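Local coordinates for uncharacterized protein (PDB 5AZ0) that probably catalyses the nicotinamide-dependent reduction of carbonyl compounds to alcohols as an aldo-keto reductase of the silkworm, at residues Leu58-Ala61 with Ile62-Tyr66; Ile69-Ala72 with His73-Val77; Val84-Glu87 with Lys88-Glu91; Val94-Asp98 with Leu99-Thr103. All coordinates share one frame; numbering follows the deposited sequence.

Interaction 1: residues Leu58-Ala61 with Ile62-Tyr66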
loop_
_atom_site.group_PDB
_atom_site.type_symbol
_atom_site.label_atom_id
_atom_site.label_comp_id
_atom_site.label_asym_id
_atom_site.label_seq_id
_atom_site.Cartn_x
_atom_site.Cartn_y
_atom_site.Cartn_z
ATOM N N LEU A 58 -6.321 -15.150 2.159
ATOM C CA LEU A 58 -6.458 -14.620 0.753
ATOM C C LEU A 58 -7.513 -15.334 -0.064
ATOM O O LEU A 58 -8.396 -14.709 -0.755
ATOM C CB LEU A 58 -5.098 -14.577 0.022
ATOM C CG LEU A 58 -5.060 -14.113 -1.455
ATOM C CD1 LEU A 58 -5.742 -12.779 -1.697
ATOM C CD2 LEU A 58 -3.606 -14.061 -1.864
ATOM N N SER A 59 -7.492 -16.664 0.051
ATOM C CA SER A 59 -8.455 -17.479 -0.685
ATOM C C SER A 59 -9.834 -17.149 -0.240
ATOM O O SER A 59 -10.769 -16.917 -1.042
ATOM C CB SER A 59 -8.151 -19.024 -0.465
ATOM O OG SER A 59 -9.183 -19.784 -1.097
ATOM N N TYR A 60 -10.004 -17.096 1.076
ATOM C CA TYR A 60 -11.289 -16.642 1.665
ATOM C C TYR A 60 -11.664 -15.224 1.150
ATOM O O TYR A 60 -12.808 -14.957 0.668
ATOM C CB TYR A 60 -11.161 -16.703 3.245
ATOM C CG TYR A 60 -12.369 -16.152 3.968
ATOM C CD1 TYR A 60 -13.577 -16.887 4.064
ATOM C CD2 TYR A 60 -12.363 -14.841 4.502
ATOM C CE1 TYR A 60 -14.700 -16.344 4.708
ATOM C CE2 TYR A 60 -13.482 -14.304 5.129
ATOM C CZ TYR A 60 -14.647 -15.036 5.245
ATOM O OH TYR A 60 -15.719 -14.444 5.917
ATOM N N ALA A 61 -10.677 -14.301 1.199
ATOM C CA ALA A 61 -10.954 -12.872 0.733
ATOM C C ALA A 61 -11.480 -12.867 -0.634
ATOM O O ALA A 61 -12.515 -12.229 -0.929
ATOM C CB ALA A 61 -9.702 -12.017 0.820
ATOM N N ILE A 62 -10.827 -13.641 -1.513
ATOM C CA ILE A 62 -11.350 -13.711 -2.891
ATOM C C ILE A 62 -12.767 -14.340 -2.973
ATOM O O ILE A 62 -13.622 -13.881 -3.748
ATOM C CB ILE A 62 -10.316 -14.437 -3.800
ATOM C CG1 ILE A 62 -9.028 -13.586 -3.905
ATOM C CG2 ILE A 62 -10.871 -14.667 -5.182
ATOM C CD1 ILE A 62 -7.773 -14.299 -4.382
ATOM N N ASP A 63 -13.007 -15.406 -2.191
ATOM C CA ASP A 63 -14.358 -16.059 -2.147
ATOM C C ASP A 63 -15.365 -15.068 -1.716
ATOM O O ASP A 63 -16.395 -14.974 -2.359
ATOM C CB ASP A 63 -14.436 -17.252 -1.161
ATOM C CG ASP A 63 -13.576 -18.440 -1.587
ATOM O OD1 ASP A 63 -13.401 -18.642 -2.787
ATOM O OD2 ASP A 63 -13.023 -19.141 -0.744
ATOM N N ILE A 64 -15.090 -14.269 -0.665
ATOM C CA ILE A 64 -16.175 -13.286 -0.281
ATOM C C ILE A 64 -16.325 -12.048 -1.142
ATOM O O ILE A 64 -17.353 -11.355 -1.017
ATOM C CB ILE A 64 -16.150 -12.851 1.205
ATOM C CG1 ILE A 64 -14.909 -12.013 1.561
ATOM C CG2 ILE A 64 -16.199 -14.099 2.100
ATOM C CD1 ILE A 64 -14.892 -11.496 2.998
ATOM N N GLY A 65 -15.326 -11.746 -1.998
ATOM C CA GLY A 65 -15.429 -10.603 -2.939
ATOM C C GLY A 65 -14.269 -9.574 -3.002
ATOM O O GLY A 65 -14.391 -8.579 -3.645
ATOM N N TYR A 66 -13.150 -9.831 -2.368
ATOM C CA TYR A 66 -11.973 -8.979 -2.545
ATOM C C TYR A 66 -11.397 -9.305 -3.946
ATOM O O TYR A 66 -11.330 -10.476 -4.380
ATOM C CB TYR A 66 -10.922 -9.277 -1.528
ATOM C CG TYR A 66 -11.081 -8.715 -0.132
ATOM C CD1 TYR A 66 -12.125 -9.109 0.735
ATOM C CD2 TYR A 66 -10.096 -7.852 0.388
ATOM C CE1 TYR A 66 -12.145 -8.658 2.087
ATOM C CE2 TYR A 66 -10.150 -7.384 1.663
ATOM C CZ TYR A 66 -11.154 -7.787 2.543
ATOM O OH TYR A 66 -11.078 -7.237 3.842
#
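Ala61 and Tyr66 meet in a local helix-end contact, where helix 51-64 stops and the chain turns toward strand 68-70. Ala61 O accepts two backbone bonds, from Gly65 N at 3.0 Å and from Tyr66 N at 2.9 Å; the second donor stands well above the carbonyl plane. Beside this, the methyl of Ala61 lies over one face of the Tyr66 ring, CB being 3.7 Å from CG, and its small size lets the ring come in close. Gly65 is the C-prime residue of a Schellman motif, completed by a weak bond from Gly65 N to Ile62 O at 3.2 Å. Its positive phi would press a side chain against the preceding carbonyl oxygen, which calls for glycine. The hydroxyl of Tyr66 is hydrogen-bonded to Val284 O in helix 281-287. In the last helical turn, Ile64 has CG1 between its backbone N and carbonyl carbon (chi1 67°), which brings CG2 over a face of the Tyr60 ring, 3.6 Å from CZ, offset toward the rim. On the flank that meets helix 78-90, the buried aliphatic chains of Leu58 and Ile62 touch, CD1 to CD1 at 3.7 Å, and Leu58 also meets Val84 while Ile62 meets Lys88.

Interaction 2: residues Ile69-Ala72 with His73-Val77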
loop_
_atom_site.group_PDB
_atom_site.type_symbol
_atom_site.label_atom_id
_atom_site.label_comp_id
_atom_site.label_asym_id
_atom_site.label_seq_id
_atom_site.Cartn_x
_atom_site.Cartn_y
_atom_site.Cartn_z
ATOM N N ILE A 69 -5.316 -7.048 -4.618
ATOM C CA ILE A 69 -4.236 -7.677 -3.911
ATOM C C ILE A 69 -2.949 -6.840 -4.040
ATOM O O ILE A 69 -2.478 -6.604 -5.125
ATOM C CB ILE A 69 -3.951 -9.081 -4.519
ATOM C CG1 ILE A 69 -5.169 -9.983 -4.452
ATOM C CG2 ILE A 69 -2.805 -9.758 -3.764
ATOM C CD1 ILE A 69 -5.002 -11.205 -5.361
ATOM N N ASP A 70 -2.354 -6.466 -2.916
ATOM C CA ASP A 70 -1.193 -5.587 -2.895
ATOM C C ASP A 70 -0.027 -6.397 -2.508
ATOM O O ASP A 70 -0.030 -7.009 -1.412
ATOM C CB ASP A 70 -1.397 -4.450 -1.861
ATOM C CG ASP A 70 -0.247 -3.451 -1.856
ATOM O OD1 ASP A 70 -0.249 -2.575 -2.764
ATOM O OD2 ASP A 70 0.649 -3.567 -0.936
ATOM N N THR A 71 0.953 -6.509 -3.393
ATOM C CA THR A 71 2.136 -7.170 -2.979
ATOM C C THR A 71 3.367 -6.434 -3.480
ATOM O O THR A 71 3.252 -5.347 -3.999
ATOM C CB THR A 71 2.134 -8.690 -3.393
ATOM O OG1 THR A 71 3.128 -9.367 -2.613
ATOM C CG2 THR A 71 2.419 -8.899 -4.844
ATOM N N ALA A 72 4.531 -7.053 -3.320
ATOM C CA ALA A 72 5.812 -6.427 -3.687
ATOM C C ALA A 72 6.930 -7.480 -3.824
ATOM O O ALA A 72 6.866 -8.438 -3.157
ATOM C CB ALA A 72 6.220 -5.374 -2.649
ATOM N N HIS A 73 7.951 -7.238 -4.643
ATOM C CA HIS A 73 9.138 -8.033 -4.607
ATOM C C HIS A 73 9.662 -8.218 -3.189
ATOM O O HIS A 73 9.856 -9.371 -2.704
ATOM C CB HIS A 73 10.189 -7.426 -5.504
ATOM C CG HIS A 73 11.479 -8.175 -5.503
ATOM N ND1 HIS A 73 12.671 -7.617 -5.913
ATOM C CD2 HIS A 73 11.768 -9.451 -5.114
ATOM C CE1 HIS A 73 13.638 -8.518 -5.799
ATOM N NE2 HIS A 73 13.109 -9.640 -5.302
ATOM N N PHE A 74 9.780 -7.100 -2.473
ATOM C CA PHE A 74 10.253 -7.143 -1.088
ATOM C C PHE A 74 9.479 -8.020 -0.117
ATOM O O PHE A 74 9.997 -8.337 0.914
ATOM C CB PHE A 74 10.323 -5.713 -0.527
ATOM C CG PHE A 74 11.003 -5.607 0.808
ATOM C CD1 PHE A 74 12.373 -5.786 0.901
ATOM C CD2 PHE A 74 10.276 -5.277 1.973
ATOM C CE1 PHE A 74 13.032 -5.685 2.153
ATOM C CE2 PHE A 74 10.924 -5.163 3.223
ATOM C CZ PHE A 74 12.302 -5.378 3.310
ATOM N N TYR A 75 8.214 -8.322 -0.367
ATOM C CA TYR A 75 7.423 -9.073 0.590
ATOM C C TYR A 75 7.624 -10.594 0.569
ATOM O O TYR A 75 7.039 -11.293 1.389
ATOM C CB TYR A 75 5.966 -8.746 0.430
ATOM C CG TYR A 75 5.581 -7.256 0.543
ATOM C CD1 TYR A 75 6.425 -6.291 1.106
ATOM C CD2 TYR A 75 4.346 -6.857 0.092
ATOM C CE1 TYR A 75 6.033 -4.956 1.191
ATOM C CE2 TYR A 75 3.937 -5.537 0.176
ATOM C CZ TYR A 75 4.759 -4.582 0.725
ATOM O OH TYR A 75 4.275 -3.281 0.740
ATOM N N ARG A 76 8.420 -11.078 -0.377
ATOM C CA ARG A 76 8.963 -12.433 -0.417
ATOM C C ARG A 76 7.966 -13.457 -0.918
ATOM O O ARG A 76 8.379 -14.469 -1.362
ATOM C CB ARG A 76 9.561 -12.942 0.943
ATOM C CG ARG A 76 10.943 -12.381 1.311
ATOM C CD ARG A 76 10.853 -11.330 2.367
ATOM N NE ARG A 76 12.143 -11.045 2.974
ATOM C CZ ARG A 76 12.684 -9.830 3.142
ATOM N NH1 ARG A 76 12.071 -8.671 2.740
ATOM N NH2 ARG A 76 13.870 -9.749 3.748
ATOM N N VAL A 77 6.687 -13.155 -0.902
ATOM C CA VAL A 77 5.653 -14.124 -1.088
ATOM C C VAL A 77 4.989 -14.071 -2.480
ATOM O O VAL A 77 3.927 -14.653 -2.653
ATOM C CB VAL A 77 4.574 -13.979 0.033
ATOM C CG1 VAL A 77 5.205 -14.353 1.366
ATOM C CG2 VAL A 77 3.952 -12.554 0.105
#
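The methyl of Ala72 sits squarely over the middle of the Tyr75 ring, CB lying 3.5 Å from the ring centroid and only 6° off the normal. With CG anti to its carbonyl carbon (chi1 -56°), Tyr75 turns its ring back against the end of the strand the chain has just left, and a residue as small as alanine allows the ring to lie so close. The backbone draws the two together as well: Tyr75 N gives a hydrogen bond to Ala72 O at 3.1 Å within the short 3-10 turn, reaching it from above the carbonyl plane. Asp70 comes at the edge of the same ring, in its plane, with OD2 4.0 Å from CE2 and the carboxylate turned 51° from the phenol. The side chains of Thr71 and Tyr75 run past each other in opposite directions, OG1 of Thr71 3.9 Å from CD2 of Tyr75; the Thr71 hydroxyl is hydrogen-bonded to that of Thr24. Farther along, Arg76 NH1 grips Phe74 O at 2.8 Å, nearly in the guanidinium plane. Lys104 ties the polar ends together, forming a salt bridge with Asp70 OD2 and a hydrogen bond with Tyr75 OH. A phenylalanine in place of Tyr75 would probably leave Lys104 without its hydroxyl partner. With His137 against Ala72 and an acetate beside Asp70, the arrangement is consistent with the Asp-Tyr-Lys-His catalytic tetrad of aldo-keto reductases, at the C-terminal mouth of the barrel.

Interaction 3: residues Val84-Glu87 with Lys88-Glu91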
loop_
_atom_site.group_PDB
_atom_site.type_symbol
_atom_site.label_atom_id
_atom_site.label_comp_id
_atom_site.label_asym_id
_atom_site.label_seq_id
_atom_site.Cartn_x
_atom_site.Cartn_y
_atom_site.Cartn_z
ATOM N N VAL A 84 -2.074 -18.974 -5.378
ATOM C CA VAL A 84 -3.436 -18.766 -4.880
ATOM C C VAL A 84 -4.294 -18.173 -5.965
ATOM O O VAL A 84 -5.407 -18.661 -6.186
ATOM C CB VAL A 84 -3.503 -17.913 -3.590
ATOM C CG1 VAL A 84 -4.923 -17.592 -3.175
ATOM C CG2 VAL A 84 -2.773 -18.596 -2.428
ATOM N N VAL A 85 -3.790 -17.144 -6.648
ATOM C CA VAL A 85 -4.552 -16.533 -7.732
ATOM C C VAL A 85 -4.929 -17.552 -8.817
ATOM O O VAL A 85 -6.043 -17.528 -9.357
ATOM C CB VAL A 85 -3.786 -15.347 -8.386
ATOM C CG1 VAL A 85 -4.399 -14.924 -9.743
ATOM C CG2 VAL A 85 -3.709 -14.168 -7.404
ATOM N N GLN A 86 -3.966 -18.364 -9.203
ATOM C CA GLN A 86 -4.201 -19.370 -10.240
ATOM C C GLN A 86 -5.267 -20.405 -9.759
ATOM O O GLN A 86 -6.163 -20.798 -10.526
ATOM C CB GLN A 86 -2.902 -20.052 -10.637
ATOM C CG GLN A 86 -3.048 -20.990 -11.846
ATOM C CD GLN A 86 -3.602 -20.308 -13.068
ATOM O OE1 GLN A 86 -3.027 -19.356 -13.552
ATOM N NE2 GLN A 86 -4.731 -20.772 -13.558
ATOM N N GLU A 87 -5.178 -20.783 -8.497
ATOM C CA GLU A 87 -6.187 -21.682 -7.878
ATOM C C GLU A 87 -7.573 -21.123 -7.952
ATOM O O GLU A 87 -8.488 -21.867 -8.325
ATOM C CB GLU A 87 -5.864 -22.000 -6.452
ATOM C CG GLU A 87 -4.703 -22.973 -6.376
ATOM C CD GLU A 87 -4.060 -23.103 -4.984
ATOM O OE1 GLU A 87 -4.480 -22.431 -3.999
ATOM O OE2 GLU A 87 -3.100 -23.897 -4.886
ATOM N N LYS A 88 -7.733 -19.808 -7.687
ATOM C CA LYS A 88 -9.069 -19.243 -7.615
ATOM C C LYS A 88 -9.628 -19.104 -9.003
ATOM O O LYS A 88 -10.863 -19.181 -9.221
ATOM C CB LYS A 88 -9.088 -17.888 -6.908
ATOM C CG LYS A 88 -8.431 -17.919 -5.536
ATOM C CD LYS A 88 -9.007 -18.930 -4.565
ATOM C CE LYS A 88 -10.512 -18.832 -4.392
ATOM N NZ LYS A 88 -10.944 -19.568 -3.132
ATOM N N ILE A 89 -8.723 -18.838 -9.939
ATOM C CA ILE A 89 -9.103 -18.802 -11.338
ATOM C C ILE A 89 -9.536 -20.213 -11.828
ATOM O O ILE A 89 -10.507 -20.320 -12.581
ATOM C CB ILE A 89 -7.967 -18.270 -12.225
ATOM C CG1 ILE A 89 -7.801 -16.745 -11.993
ATOM C CG2 ILE A 89 -8.257 -18.583 -13.708
ATOM C CD1 ILE A 89 -6.643 -16.065 -12.704
ATOM N N ASN A 90 -8.789 -21.246 -11.434
ATOM C CA ASN A 90 -9.090 -22.635 -11.829
ATOM C C ASN A 90 -10.439 -23.050 -11.228
ATOM O O ASN A 90 -11.247 -23.593 -11.926
ATOM C CB ASN A 90 -7.983 -23.588 -11.348
ATOM C CG ASN A 90 -6.713 -23.483 -12.178
ATOM O OD1 ASN A 90 -6.678 -22.866 -13.247
ATOM N ND2 ASN A 90 -5.656 -24.036 -11.654
ATOM N N GLU A 91 -10.688 -22.695 -9.973
ATOM C CA GLU A 91 -11.981 -22.927 -9.310
ATOM C C GLU A 91 -13.146 -22.189 -9.959
ATOM O O GLU A 91 -14.288 -22.466 -9.654
ATOM C CB GLU A 91 -11.921 -22.556 -7.827
ATOM C CG GLU A 91 -10.932 -23.368 -6.990
ATOM C CD GLU A 91 -10.662 -22.735 -5.624
ATOM O OE1 GLU A 91 -11.516 -21.919 -5.188
ATOM O OE2 GLU A 91 -9.622 -23.043 -4.993
#
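Val85 and Ile89 form the closely packed side of this helical contact: they lie alongside each other, pointing the same way, with CG1 of the valine 3.9 Å from CD1 of the isoleucine. Ile89 CG1 also rests 3.3 Å from Val85 O; beyond the helix, Val94 packs on Ile89 and Leu99 on Val85. An alanine in place of Ile89 would probably open a gap beside Val85 and Val94. Such a branched aliphatic flank suits helix 78-90, the crossover helix of a beta-alpha-beta unit between strands 68-70 and 100-105, which packs against the barrel. On the flank toward helix 51-64, Lys88 is a buried charge, bent at chi2 and chi3; Asp63 and Ser59 are its stronger partners, and NZ also forms a salt bridge with Glu91 OE1 at 3.2 Å, its hydrogen bond weak. The solvent side is looser and polar. There Gln86, bent at chi2 (57°), turns its amide so that NE2 donates to Asn90 OD1 at 2.9 Å. The oxygen lies in the glutamine amide plane, yet the donor stands above the asparagine carbonyl plane, and the two amides are turned 46° apart. Glu87 is exposed, its OE1 5.3 Å from Glu91 OE2, a separation at which the like charges probably repel mildly.

Interaction 4: residues Val94-Asp98 with Leu99-Thr103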
loop_
_atom_site.group_PDB
_atom_site.type_symbol
_atom_site.label_atom_id
_atom_site.label_comp_id
_atom_site.label_asym_id
_atom_site.label_seq_id
_atom_site.Cartn_x
_atom_site.Cartn_y
_atom_site.Cartn_z
ATOM N N VAL A 94 -12.889 -16.448 -9.790
ATOM C CA VAL A 94 -12.648 -15.228 -10.612
ATOM C C VAL A 94 -11.969 -15.540 -11.922
ATOM O O VAL A 94 -11.406 -16.621 -12.088
ATOM C CB VAL A 94 -11.697 -14.263 -9.860
ATOM C CG1 VAL A 94 -12.426 -13.640 -8.708
ATOM C CG2 VAL A 94 -10.445 -14.960 -9.351
ATOM N N ARG A 95 -12.025 -14.583 -12.819
ATOM C CA ARG A 95 -11.175 -14.481 -14.003
ATOM C C ARG A 95 -10.033 -13.460 -13.667
ATOM O O ARG A 95 -10.218 -12.555 -12.812
ATOM C CB ARG A 95 -11.968 -13.918 -15.202
ATOM C CG ARG A 95 -12.933 -14.893 -15.932
ATOM C CD ARG A 95 -13.570 -14.269 -17.192
ATOM N NE ARG A 95 -14.508 -13.225 -16.754
ATOM C CZ ARG A 95 -14.389 -11.895 -16.935
ATOM N NH1 ARG A 95 -13.377 -11.335 -17.627
ATOM N NH2 ARG A 95 -15.329 -11.096 -16.422
ATOM N N ARG A 96 -8.890 -13.606 -14.345
ATOM C CA ARG A 96 -7.743 -12.690 -14.183
ATOM C C ARG A 96 -8.222 -11.254 -14.220
ATOM O O ARG A 96 -7.853 -10.465 -13.371
ATOM C CB ARG A 96 -6.678 -12.926 -15.285
ATOM C CG ARG A 96 -5.653 -11.778 -15.530
ATOM C CD ARG A 96 -4.787 -11.669 -14.329
ATOM N NE ARG A 96 -3.862 -10.512 -14.297
ATOM C CZ ARG A 96 -4.069 -9.388 -13.614
ATOM N NH1 ARG A 96 -5.246 -9.133 -13.039
ATOM N NH2 ARG A 96 -3.131 -8.500 -13.574
ATOM N N GLU A 97 -9.077 -10.968 -15.189
ATOM C CA GLU A 97 -9.599 -9.664 -15.494
ATOM C C GLU A 97 -10.390 -9.065 -14.317
ATOM O O GLU A 97 -10.627 -7.848 -14.316
ATOM C CB GLU A 97 -10.577 -9.752 -16.696
ATOM C CG GLU A 97 -9.967 -10.008 -18.097
ATOM C CD GLU A 97 -9.352 -11.421 -18.370
ATOM O OE1 GLU A 97 -9.757 -12.458 -17.768
ATOM O OE2 GLU A 97 -8.418 -11.498 -19.210
ATOM N N ASP A 98 -10.876 -9.905 -13.390
ATOM C CA ASP A 98 -11.619 -9.346 -12.272
ATOM C C ASP A 98 -10.670 -8.823 -11.191
ATOM O O ASP A 98 -11.133 -8.176 -10.266
ATOM C CB ASP A 98 -12.519 -10.426 -11.638
ATOM C CG ASP A 98 -13.498 -11.080 -12.682
ATOM O OD1 ASP A 98 -14.024 -10.377 -13.561
ATOM O OD2 ASP A 98 -13.646 -12.307 -12.640
ATOM N N LEU A 99 -9.411 -9.266 -11.214
ATOM C CA LEU A 99 -8.508 -8.971 -10.134
ATOM C C LEU A 99 -7.697 -7.696 -10.444
ATOM O O LEU A 99 -7.374 -7.474 -11.587
ATOM C CB LEU A 99 -7.563 -10.116 -9.915
ATOM C CG LEU A 99 -8.254 -11.398 -9.521
ATOM C CD1 LEU A 99 -7.220 -12.531 -9.546
ATOM C CD2 LEU A 99 -8.833 -11.243 -8.145
ATOM N N PHE A 100 -7.379 -6.944 -9.393
ATOM C CA PHE A 100 -6.461 -5.836 -9.433
ATOM C C PHE A 100 -5.261 -6.224 -8.620
ATOM O O PHE A 100 -5.359 -6.289 -7.406
ATOM C CB PHE A 100 -7.103 -4.584 -8.819
ATOM C CG PHE A 100 -6.334 -3.333 -9.098
ATOM C CD1 PHE A 100 -5.144 -3.018 -8.349
ATOM C CD2 PHE A 100 -6.694 -2.532 -10.155
ATOM C CE1 PHE A 100 -4.407 -1.891 -8.679
ATOM C CE2 PHE A 100 -5.964 -1.400 -10.497
ATOM C CZ PHE A 100 -4.837 -1.062 -9.760
ATOM N N ILE A 101 -4.109 -6.466 -9.273
ATOM C CA ILE A 101 -2.927 -6.930 -8.584
ATOM C C ILE A 101 -1.788 -5.953 -8.727
ATOM O O ILE A 101 -1.464 -5.509 -9.816
ATOM C CB ILE A 101 -2.491 -8.296 -9.161
ATOM C CG1 ILE A 101 -3.609 -9.324 -8.925
ATOM C CG2 ILE A 101 -1.186 -8.781 -8.522
ATOM C CD1 ILE A 101 -3.372 -10.585 -9.745
ATOM N N THR A 102 -1.233 -5.583 -7.606
ATOM C CA THR A 102 -0.135 -4.573 -7.529
ATOM C C THR A 102 1.165 -5.235 -7.083
ATOM O O THR A 102 1.160 -6.073 -6.169
ATOM C CB THR A 102 -0.471 -3.505 -6.470
ATOM O OG1 THR A 102 -1.585 -2.734 -6.904
ATOM C CG2 THR A 102 0.696 -2.501 -6.294
ATOM N N THR A 103 2.274 -4.905 -7.725
ATOM C CA THR A 103 3.571 -5.239 -7.172
ATOM C C THR A 103 4.474 -3.976 -7.182
ATOM O O THR A 103 4.025 -2.915 -7.576
ATOM C CB THR A 103 4.252 -6.472 -7.818
ATOM O OG1 THR A 103 5.386 -6.829 -6.998
ATOM C CG2 THR A 103 4.735 -6.178 -9.196
HETATM O O HOH W 1 -7.592 -6.986 -14.593
#
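Arg96 and Leu99 meet in the 3-10 turn that delivers the chain from helix 78-90 into strand 100-105, the third of the eight parallel barrel strands. Leu99 N donates to Arg96 O at 2.9 Å, arriving above the carbonyl plane. The Arg96 chain starts with CG anti to the backbone N (chi1 161°) and bends at chi2, which carries the guanidinium forward along the strand. Its stronger polar contacts lie beyond the turn, where NH2 bonds to Asn132 OD1 and His130 O. NH1 makes a weak bond to Leu99 O at 3.1 Å, the oxygen lying at the guanidinium edge, while Ile101 CD1 sits over one face, 4.1 Å from CZ. Arginine suits the place because the guanidinium can take Ile101 on its face while its N-H groups serve several oxygens. A water donates to Leu99 O, with a weaker bond to Glu97 O, and so joins the turn to the strand start. On the buried side Leu99 and Val94 cross at about a right angle, CD1 to CG2 at 4.0 Å, both facing helix 78-90. The turn is also closed on itself: Arg95 N donates to Asp98 OD2 at 2.8 Å, and Asp98 N returns a bond to Arg95 O. The Arg95 head probably adds a charge attraction to Asp98, though it is poorly ordered. The turn lies at the N-terminal end of strand 100-105, the end of a TIM barrel opposite the catalytic mouth.

Each interaction is a local one between adjoining segments, so along the chain they run in series, with none nested or crossed. Interaction 1 closes helix 51-64 and turns the chain into strand 68-70. Interaction 2 then closes the turn after that strand, before helix 78-90. Interaction 3 spans the last turns of that helix, and interaction 4 returns the chain to the barrel as strand 100-105. In space, Leu58 and Ile62 of interaction 1 pack against Ile69, which also meets Val85 of interaction 3. Lys88 of interaction 3 is salt-bridged to Asp63 of interaction 1, and Val85 packs on Leu99 of interaction 4. Strands 68-70 and 100-105 pair as neighbours, joining interaction 2 to interaction 4.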